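Local coordinates for tail fiber protein (Acinetobacter phage AM24, PDB 5W5P), which is a trimeric tailspike that probably recognises, and may degrade, the capsular polysaccharide of its Acinetobacter baumannii host, at residues Phe145-Ser157 with Tyr176-Ile188. Residues are numbered along the deposited sequence; the frame is centred on the assembly and turned at random.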
# COMPACT_ATOMS: atom_id res chain seq x y z
N PHE A 145 -27.07 22.44 7.90
CA PHE A 145 -26.54 23.61 8.59
C PHE A 145 -25.75 24.49 7.62
O PHE A 145 -25.33 24.05 6.55
CB PHE A 145 -25.65 23.19 9.77
CG PHE A 145 -26.35 22.32 10.77
CD1 PHE A 145 -27.00 22.88 11.87
CD2 PHE A 145 -26.36 20.94 10.63
CE1 PHE A 145 -27.65 22.08 12.79
CE2 PHE A 145 -27.00 20.14 11.55
CZ PHE A 145 -27.65 20.71 12.64
N LYS A 146 -25.56 25.75 8.02
CA LYS A 146 -24.74 26.68 7.25
C LYS A 146 -23.72 27.31 8.18
O LYS A 146 -24.09 27.95 9.17
CB LYS A 146 -25.59 27.76 6.58
CG LYS A 146 -24.77 28.88 5.98
CD LYS A 146 -25.51 29.56 4.84
CE LYS A 146 -26.48 30.60 5.38
NZ LYS A 146 -27.31 31.20 4.29
N MSE A 147 -22.44 27.14 7.86
CA MSE A 147 -21.37 27.76 8.63
C MSE A 147 -20.58 28.75 7.76
O MSE A 147 -20.10 28.40 6.68
CB MSE A 147 -20.43 26.70 9.20
CG MSE A 147 -21.12 25.71 10.12
SE MSE A 147 -19.93 24.29 10.75
CE MSE A 147 -18.52 25.39 11.52
N MSE A 148 -20.45 29.98 8.24
CA MSE A 148 -19.77 31.03 7.48
C MSE A 148 -18.67 31.72 8.27
O MSE A 148 -18.05 32.66 7.79
CB MSE A 148 -20.78 32.07 7.01
CG MSE A 148 -22.07 31.49 6.49
SE MSE A 148 -23.35 32.89 6.08
CE MSE A 148 -22.38 33.75 4.61
N THR A 149 -18.45 31.25 9.50
CA THR A 149 -17.46 31.83 10.39
C THR A 149 -16.58 30.70 10.90
O THR A 149 -17.11 29.65 11.32
CB THR A 149 -18.12 32.57 11.56
OG1 THR A 149 -19.08 33.50 11.06
CG2 THR A 149 -17.08 33.30 12.41
N PRO A 150 -15.26 30.84 10.87
CA PRO A 150 -14.39 29.76 11.35
C PRO A 150 -14.70 29.42 12.81
O PRO A 150 -14.90 30.31 13.64
CB PRO A 150 -12.98 30.32 11.18
CG PRO A 150 -13.12 31.34 10.09
CD PRO A 150 -14.48 31.94 10.28
N VAL A 151 -14.79 28.13 13.09
CA VAL A 151 -14.96 27.61 14.44
C VAL A 151 -13.62 27.06 14.90
O VAL A 151 -12.98 26.29 14.17
CB VAL A 151 -16.06 26.54 14.50
CG1 VAL A 151 -15.96 25.74 15.79
CG2 VAL A 151 -17.43 27.18 14.36
N GLY A 152 -13.18 27.48 16.08
CA GLY A 152 -11.88 27.10 16.59
C GLY A 152 -11.98 25.95 17.58
O GLY A 152 -12.80 25.99 18.51
N LEU A 153 -11.13 24.91 17.36
CA LEU A 153 -10.97 23.75 18.21
C LEU A 153 -9.98 24.04 19.33
O LEU A 153 -9.02 24.79 19.14
CB LEU A 153 -10.49 22.55 17.39
CG LEU A 153 -11.51 21.93 16.45
CD1 LEU A 153 -10.88 20.83 15.63
CD2 LEU A 153 -12.70 21.39 17.22
N PRO A 154 -10.20 23.46 20.52
CA PRO A 154 -9.32 23.73 21.66
C PRO A 154 -7.89 23.30 21.40
O PRO A 154 -7.60 22.44 20.56
CB PRO A 154 -9.95 22.91 22.80
CG PRO A 154 -10.75 21.85 22.11
CD PRO A 154 -11.27 22.50 20.86
N THR A 155 -6.97 23.89 22.16
CA THR A 155 -5.55 23.70 21.93
C THR A 155 -5.09 22.34 22.47
O THR A 155 -5.26 22.04 23.65
CB THR A 155 -4.75 24.83 22.57
OG1 THR A 155 -5.17 26.07 22.00
CG2 THR A 155 -3.26 24.64 22.30
N ASN A 156 -4.48 21.55 21.59
CA ASN A 156 -3.96 20.24 21.96
C ASN A 156 -2.72 20.01 21.11
O ASN A 156 -2.80 19.94 19.88
CB ASN A 156 -5.00 19.14 21.72
CG ASN A 156 -4.55 17.78 22.21
OD1 ASN A 156 -4.45 17.54 23.40
ND2 ASN A 156 -4.35 16.87 21.28
N SER A 157 -1.56 19.92 21.77
CA SER A 157 -0.30 19.76 21.06
C SER A 157 -0.22 18.37 20.43
O SER A 157 -1.10 17.52 20.61
CB SER A 157 0.86 19.99 22.02
OG SER A 157 1.05 18.86 22.84
N TYR A 176 -19.09 28.06 3.94
CA TYR A 176 -18.82 29.38 3.37
C TYR A 176 -17.59 29.93 4.09
O TYR A 176 -17.71 30.56 5.14
CB TYR A 176 -20.02 30.31 3.50
CG TYR A 176 -21.19 29.94 2.63
CD1 TYR A 176 -22.14 29.02 3.06
CD2 TYR A 176 -21.35 30.50 1.37
CE1 TYR A 176 -23.22 28.68 2.27
CE2 TYR A 176 -22.42 30.15 0.56
CZ TYR A 176 -23.35 29.24 1.02
OH TYR A 176 -24.42 28.89 0.23
N SER A 177 -16.42 29.70 3.51
CA SER A 177 -15.18 30.17 4.12
C SER A 177 -14.06 30.11 3.10
O SER A 177 -13.90 29.11 2.40
CB SER A 177 -14.82 29.33 5.35
OG SER A 177 -13.57 29.73 5.88
N ASN A 178 -13.27 31.19 3.04
CA ASN A 178 -12.09 31.25 2.20
C ASN A 178 -10.87 30.64 2.87
O ASN A 178 -9.86 30.41 2.19
CB ASN A 178 -11.79 32.71 1.82
CG ASN A 178 -10.91 32.83 0.59
OD1 ASN A 178 -10.78 31.88 -0.19
ND2 ASN A 178 -10.31 34.00 0.41
N THR A 179 -10.93 30.36 4.17
CA THR A 179 -9.78 29.88 4.92
C THR A 179 -10.00 28.54 5.62
O THR A 179 -9.03 27.82 5.86
CB THR A 179 -9.35 30.91 5.97
OG1 THR A 179 -10.39 31.07 6.94
CG2 THR A 179 -9.05 32.26 5.32
N GLY A 180 -11.25 28.20 5.95
CA GLY A 180 -11.55 26.97 6.66
C GLY A 180 -12.52 27.17 7.81
O GLY A 180 -12.21 27.89 8.77
N ILE A 181 -13.71 26.55 7.73
CA ILE A 181 -14.70 26.73 8.78
C ILE A 181 -14.24 26.11 10.09
O ILE A 181 -14.79 26.44 11.15
CB ILE A 181 -16.07 26.14 8.40
CG1 ILE A 181 -15.91 24.74 7.80
CG2 ILE A 181 -16.82 27.08 7.47
CD1 ILE A 181 -17.14 23.89 7.95
N PHE A 182 -13.27 25.21 10.05
CA PHE A 182 -12.69 24.62 11.25
C PHE A 182 -11.21 24.97 11.31
O PHE A 182 -10.49 24.79 10.32
CB PHE A 182 -12.90 23.10 11.27
CG PHE A 182 -14.31 22.70 11.59
CD1 PHE A 182 -14.85 22.97 12.84
CD2 PHE A 182 -15.11 22.08 10.64
CE1 PHE A 182 -16.16 22.62 13.14
CE2 PHE A 182 -16.42 21.72 10.93
CZ PHE A 182 -16.94 21.99 12.18
N THR A 183 -10.79 25.50 12.45
CA THR A 183 -9.40 25.91 12.64
C THR A 183 -9.08 25.73 14.12
O THR A 183 -9.86 25.16 14.88
CB THR A 183 -9.19 27.34 12.15
OG1 THR A 183 -7.80 27.69 12.25
CG2 THR A 183 -10.01 28.32 12.98
N SER A 184 -7.91 26.23 14.53
CA SER A 184 -7.56 26.21 15.94
C SER A 184 -8.16 27.43 16.63
O SER A 184 -8.16 28.54 16.08
CB SER A 184 -6.04 26.19 16.12
OG SER A 184 -5.48 27.44 15.73
N LYS A 185 -8.67 27.22 17.84
CA LYS A 185 -9.26 28.34 18.59
C LYS A 185 -8.21 29.40 18.91
O LYS A 185 -8.52 30.60 18.88
CB LYS A 185 -9.92 27.83 19.87
CG LYS A 185 -10.63 28.92 20.66
CD LYS A 185 -11.22 28.37 21.96
CE LYS A 185 -12.74 28.36 21.92
NZ LYS A 185 -13.35 29.47 22.71
N ARG A 186 -6.98 28.99 19.21
CA ARG A 186 -5.98 29.96 19.64
C ARG A 186 -5.45 30.81 18.50
O ARG A 186 -4.72 31.78 18.76
CB ARG A 186 -4.83 29.27 20.36
CG ARG A 186 -4.03 28.29 19.53
CD ARG A 186 -2.83 27.81 20.32
NE ARG A 186 -2.11 26.74 19.65
CZ ARG A 186 -0.94 26.25 20.06
NH1 ARG A 186 -0.36 26.73 21.14
NH2 ARG A 186 -0.36 25.26 19.39
N SER A 187 -5.79 30.49 17.25
CA SER A 187 -5.46 31.35 16.12
C SER A 187 -6.53 32.39 15.83
O SER A 187 -6.27 33.32 15.06
CB SER A 187 -5.24 30.50 14.86
OG SER A 187 -6.48 30.07 14.32
N ILE A 188 -7.72 32.27 16.43
CA ILE A 188 -8.77 33.25 16.19
C ILE A 188 -8.39 34.58 16.81
O ILE A 188 -8.07 34.67 18.00
CB ILE A 188 -10.11 32.74 16.74
CG1 ILE A 188 -10.54 31.47 15.99
CG2 ILE A 188 -11.18 33.82 16.63
CD1 ILE A 188 -11.73 30.76 16.60
O HOH W 1 -6.59 26.14 19.71
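Val151-Leu153 and Phe182-Ser184 run as parallel strands, their directions 48° apart. Four backbone hydrogen bonds alternate across them. Val151 N gives to Ile181 O (2.6 Å, nearly straight at 175°), Thr183 N to Val151 O, Leu153 N to Thr183 O, and Lys185 N to Leu153 O. Earlier in the chain Tyr176 N reaches Met147 O at 2.9 Å, continuing the pairing of strand 144-147 with strand 172-175. Gly152 is pressed against the turn that follows the second strand. Its CA lies 3.4 Å from Lys185 N, and Ile188 CD1 reaches its N.

The parallel pairing is consistent with neighbouring coils of a right-handed parallel beta-helix, as in other phage tailspikes. Helix 122-132 lies against Val151 on this part of the coil.

Inside, the selenomethionine Met147 bends at its last torsion (chi3 55°). Its CE thereby sits over one face of the Phe182 ring, 4.2 Å from the centroid, while SE approaches obliquely and also meets Ile181 CD1. Val151 CG1 lies alongside Phe182 CE1. On the outer side Lys146 CD packs on Tyr176 CE1 at 3.6 Å; Lys146 NZ hydrogen-bonds to Thr118 O.

At the far end Thr155 CG2 rests 3.5 Å above the Arg186 guanidinium plane, toward its rim. Arg186 NH2 bonds to Tyr198 O. One water joins Leu153 O, Thr155 OG1 and Arg186 N.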